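Local structure of GGDEF and EAL domain-containing protein (Vibrio cholerae O1 str. 2010EL-1786, 6PWK) at residues 80-85 / 110-115; 171-174 / 178-181. The protein binds the second messenger c-di-GMP and probably acts as a receptor that controls large adhesins in biofilm formation. All blocks are in the same frame, centred on the assembly; numbering follows the deposited sequence.

Contact 1: 80-85 / 110-115; sequences NSITIK and KIVAES
Ile82 and Val112 form the centre of this contact, a small apolar patch within the GGDEF domain where the loop between helix 53-80 and strand 88-90 lies against helix 106-118. Their side chains meet at a slant: CG2 of Ile82 rests on CG1 of Val112 at 3.5 Å. The torsion of Ile82 places CG1 anti to the carbonyl carbon (chi1 -43°), and the other branch, CG2, is thereby left to meet the valine. In a second apolar contact Ile84 and Val112 reach end to end, with Ile84 CD1 3.9 Å from Val112 CG2. The valine thus gives one methyl to each isoleucine, and its short, branched shape suits a buried helix position that must meet two neighbours. Ala113, next along, turns away from the loop and packs on Leu137 and Val139, so the other side of the helix lies on the domain's mixed sheet.

Ser115, one turn further on, brings a polar atom against the greasy loop. Its OG lies 3.6 Å from Ile82 CG1, a van der Waals contact. The hydroxyl finds its partner inside the helix instead, donating to Val112 O at 2.6 Å. The donor approaches at a C=O...OG angle of 112° and tilted 28° from the carbonyl plane, a bent geometry that follows from folding the side chain back onto the preceding turn. A serine fits well here, being small, with a hydroxyl that can fold back to that carbonyl.

The polar bonds described stay on their own side: Ser81 OG likewise bonds to Arg77 O of helix 53-80. Between 80-85 and 110-115 the contact is apolar packing, with 171 Å² buried in all, both sides summed, and it depends on complementary shape more than on directional chemistry.

Contact 2: 171-174 / 178-181; sequences GFIS and DKII
Ile173 and Lys179, which meet across this contact, have no ring between them; the one aromatic group, Phe172, projects from the other side of strand 171-174. One face of that ring receives the ammonium group of Lys110 from helix 106-118 in a cation-pi interaction, and the side chain of Phe172 also touches Val139 and Ser141 of the adjoining strand.

On the side turned to 178-181, Lys179 runs slantwise past Ile173, bringing its NZ to 3.9 Å from Ile173 CG1 and 4.1 Å from Ile173 CD1. A bend at the third torsion (chi3 -65°) turns the end of the lysine chain over the isoleucine. A long, flexible lysine suits this exposed position, although its NZ also lies close to Lys161 NZ; two like charges so near each other probably make the second protonation a little less favourable. Ile181, whose side chain is about 8 Å from a bound c-di-GMP, adds a looser apolar contact, with CD1 4.5 Å from Ile173 CG2.

Ile173, a beta-branched residue suited to an edge strand with a buried face, also packs on Leu154 and Ala158 of helix 148-164, and Ile181 meets Leu154 and Asn157 of the same helix. The backbone of 171-174 pairs in parallel with strand 136-142. Ile180 touches Val228 and Tyr230 of strand 228-231, so the loop bridges helix 148-164 and the sheet of the EAL domain.

Overall arrangement
Both contacts are modest and partly buried, each built around one buried aliphatic residue of the GGDEF domain. Contact 1 joins a loop to a helix packed against the five-stranded sheet, whereas contact 2 includes one of the two outermost strands of that sheet and the connection that leads toward the EAL domain. The centre of contact 1 is about 25 Å from the centre of the chain; that of contact 2 is about 17 Å from it. Their centres are about 22 Å apart, with a lysine-aromatic pair linking them. Chemistry follows place: contact 1 is apolar, its polar group bonded inside its own helix, while contact 2 sets an isoleucine under a charged, exposed chain.

Contact 1: 80-85 / 110-115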
# COMPACT_ATOMS: atom_id res chain seq x y z
N ASN A 80 30.14 10.78 -8.10
CA ASN A 80 31.37 10.98 -8.86
C ASN A 80 31.35 12.31 -9.61
O ASN A 80 32.42 12.86 -9.91
CB ASN A 80 31.58 9.82 -9.83
CG ASN A 80 32.85 9.05 -9.54
OD1 ASN A 80 32.91 8.25 -8.60
ND2 ASN A 80 33.89 9.29 -10.34
N SER A 81 30.17 12.83 -9.90
CA SER A 81 30.03 14.19 -10.41
C SER A 81 29.84 15.15 -9.24
O SER A 81 29.57 14.75 -8.11
CB SER A 81 28.85 14.29 -11.37
OG SER A 81 28.92 13.29 -12.38
N ILE A 82 30.00 16.44 -9.54
CA ILE A 82 29.62 17.51 -8.62
C ILE A 82 30.39 17.39 -7.31
O ILE A 82 29.79 17.30 -6.23
CB ILE A 82 28.10 17.50 -8.40
CG1 ILE A 82 27.37 17.29 -9.73
CG2 ILE A 82 27.62 18.81 -7.79
CD1 ILE A 82 26.02 16.64 -9.58
N THR A 83 31.72 17.38 -7.39
CA THR A 83 32.58 17.23 -6.22
C THR A 83 33.07 18.60 -5.77
O THR A 83 33.82 19.26 -6.50
CB THR A 83 33.76 16.30 -6.52
OG1 THR A 83 34.64 16.93 -7.46
CG2 THR A 83 33.27 14.98 -7.09
N ILE A 84 32.64 19.02 -4.58
CA ILE A 84 33.06 20.28 -3.97
C ILE A 84 33.37 20.00 -2.50
O ILE A 84 33.10 18.92 -1.98
CB ILE A 84 31.98 21.39 -4.13
CG1 ILE A 84 31.53 21.48 -5.59
CG2 ILE A 84 32.50 22.76 -3.71
CD1 ILE A 84 30.65 22.68 -5.89
N LYS A 85 33.98 20.98 -1.84
CA LYS A 85 34.36 20.84 -0.44
C LYS A 85 33.13 20.72 0.46
O LYS A 85 32.08 21.32 0.20
CB LYS A 85 35.20 22.03 0.00
CG LYS A 85 36.29 22.43 -0.97
CD LYS A 85 36.86 23.79 -0.63
CE LYS A 85 37.92 24.22 -1.63
NZ LYS A 85 38.42 25.59 -1.35
N LYS A 110 22.60 27.12 -7.80
CA LYS A 110 21.87 26.89 -9.05
C LYS A 110 22.72 26.12 -10.05
O LYS A 110 22.22 25.23 -10.75
CB LYS A 110 21.40 28.22 -9.64
CG LYS A 110 20.37 28.95 -8.78
CD LYS A 110 19.73 30.09 -9.57
CE LYS A 110 18.47 30.62 -8.89
NZ LYS A 110 18.77 31.60 -7.81
N ILE A 111 24.02 26.45 -10.14
CA ILE A 111 24.90 25.73 -11.05
C ILE A 111 25.10 24.30 -10.57
O ILE A 111 25.18 23.36 -11.38
CB ILE A 111 26.24 26.48 -11.20
CG1 ILE A 111 26.00 27.87 -11.79
CG2 ILE A 111 27.21 25.69 -12.07
CD1 ILE A 111 27.28 28.64 -12.05
N VAL A 112 25.18 24.10 -9.25
CA VAL A 112 25.24 22.74 -8.72
C VAL A 112 23.93 22.00 -8.99
O VAL A 112 23.94 20.84 -9.42
CB VAL A 112 25.56 22.78 -7.21
CG1 VAL A 112 25.49 21.38 -6.62
CG2 VAL A 112 26.94 23.39 -6.98
N ALA A 113 22.80 22.67 -8.77
CA ALA A 113 21.51 22.06 -9.07
C ALA A 113 21.33 21.82 -10.56
O ALA A 113 20.75 20.81 -10.97
CB ALA A 113 20.37 22.92 -8.52
N GLU A 114 21.82 22.75 -11.39
CA GLU A 114 21.77 22.55 -12.83
C GLU A 114 22.63 21.36 -13.24
O GLU A 114 22.25 20.58 -14.13
CB GLU A 114 22.23 23.81 -13.56
CG GLU A 114 21.42 24.13 -14.80
CD GLU A 114 20.05 24.69 -14.47
OE1 GLU A 114 19.97 25.67 -13.71
OE2 GLU A 114 19.04 24.13 -14.97
N SER A 115 23.80 21.20 -12.60
CA SER A 115 24.67 20.07 -12.92
C SER A 115 24.08 18.75 -12.44
O SER A 115 24.32 17.71 -13.06
CB SER A 115 26.05 20.29 -12.31
OG SER A 115 25.97 20.37 -10.90

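Contact 2: 171-174 / 178-181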
# COMPACT_ATOMS: atom_id res chain seq x y z
N GLY A 171 12.89 23.44 -8.03
CA GLY A 171 12.16 24.36 -7.18
C GLY A 171 13.09 25.02 -6.18
O GLY A 171 13.75 24.34 -5.39
N PHE A 172 13.13 26.35 -6.22
CA PHE A 172 14.03 27.14 -5.39
C PHE A 172 13.22 27.95 -4.39
O PHE A 172 12.32 28.70 -4.78
CB PHE A 172 14.89 28.07 -6.24
CG PHE A 172 16.00 28.76 -5.48
CD1 PHE A 172 15.74 29.88 -4.71
CD2 PHE A 172 17.30 28.28 -5.54
CE1 PHE A 172 16.76 30.51 -4.01
CE2 PHE A 172 18.32 28.90 -4.85
CZ PHE A 172 18.05 30.02 -4.08
N ILE A 173 13.54 27.80 -3.11
CA ILE A 173 12.99 28.62 -2.04
C ILE A 173 14.15 29.08 -1.16
O ILE A 173 14.99 28.27 -0.77
CB ILE A 173 11.95 27.86 -1.19
CG1 ILE A 173 10.79 27.37 -2.05
CG2 ILE A 173 11.43 28.74 -0.06
CD1 ILE A 173 9.70 26.68 -1.26
N SER A 174 14.20 30.37 -0.86
CA SER A 174 15.22 30.89 0.04
C SER A 174 14.70 30.87 1.47
O SER A 174 13.51 31.08 1.71
CB SER A 174 15.64 32.31 -0.36
OG SER A 174 16.62 32.81 0.52
N ASP A 178 9.13 35.10 2.55
CA ASP A 178 7.91 35.45 3.27
C ASP A 178 6.79 34.44 3.05
O ASP A 178 5.76 34.52 3.72
CB ASP A 178 7.42 36.84 2.85
CG ASP A 178 8.31 37.95 3.37
OD1 ASP A 178 9.00 37.74 4.39
OD2 ASP A 178 8.31 39.04 2.76
N LYS A 179 6.98 33.49 2.13
CA LYS A 179 5.97 32.48 1.87
C LYS A 179 5.78 31.58 3.08
O LYS A 179 6.71 31.30 3.83
CB LYS A 179 6.35 31.64 0.65
CG LYS A 179 6.25 32.38 -0.68
CD LYS A 179 6.49 31.46 -1.86
CE LYS A 179 7.92 30.94 -1.87
NZ LYS A 179 8.18 30.06 -3.05
N ILE A 180 4.54 31.12 3.26
CA ILE A 180 4.20 30.25 4.37
C ILE A 180 4.72 28.85 4.06
O ILE A 180 4.28 28.21 3.09
CB ILE A 180 2.69 30.24 4.63
CG1 ILE A 180 2.23 31.57 5.24
CG2 ILE A 180 2.31 29.08 5.54
CD1 ILE A 180 1.98 32.67 4.23
N ILE A 181 5.65 28.36 4.87
CA ILE A 181 6.24 27.04 4.71
C ILE A 181 5.84 26.19 5.91
O ILE A 181 6.03 26.60 7.06
CB ILE A 181 7.77 27.11 4.56
CG1 ILE A 181 8.17 27.19 3.08
CG2 ILE A 181 8.44 25.90 5.22
CD1 ILE A 181 7.66 28.42 2.34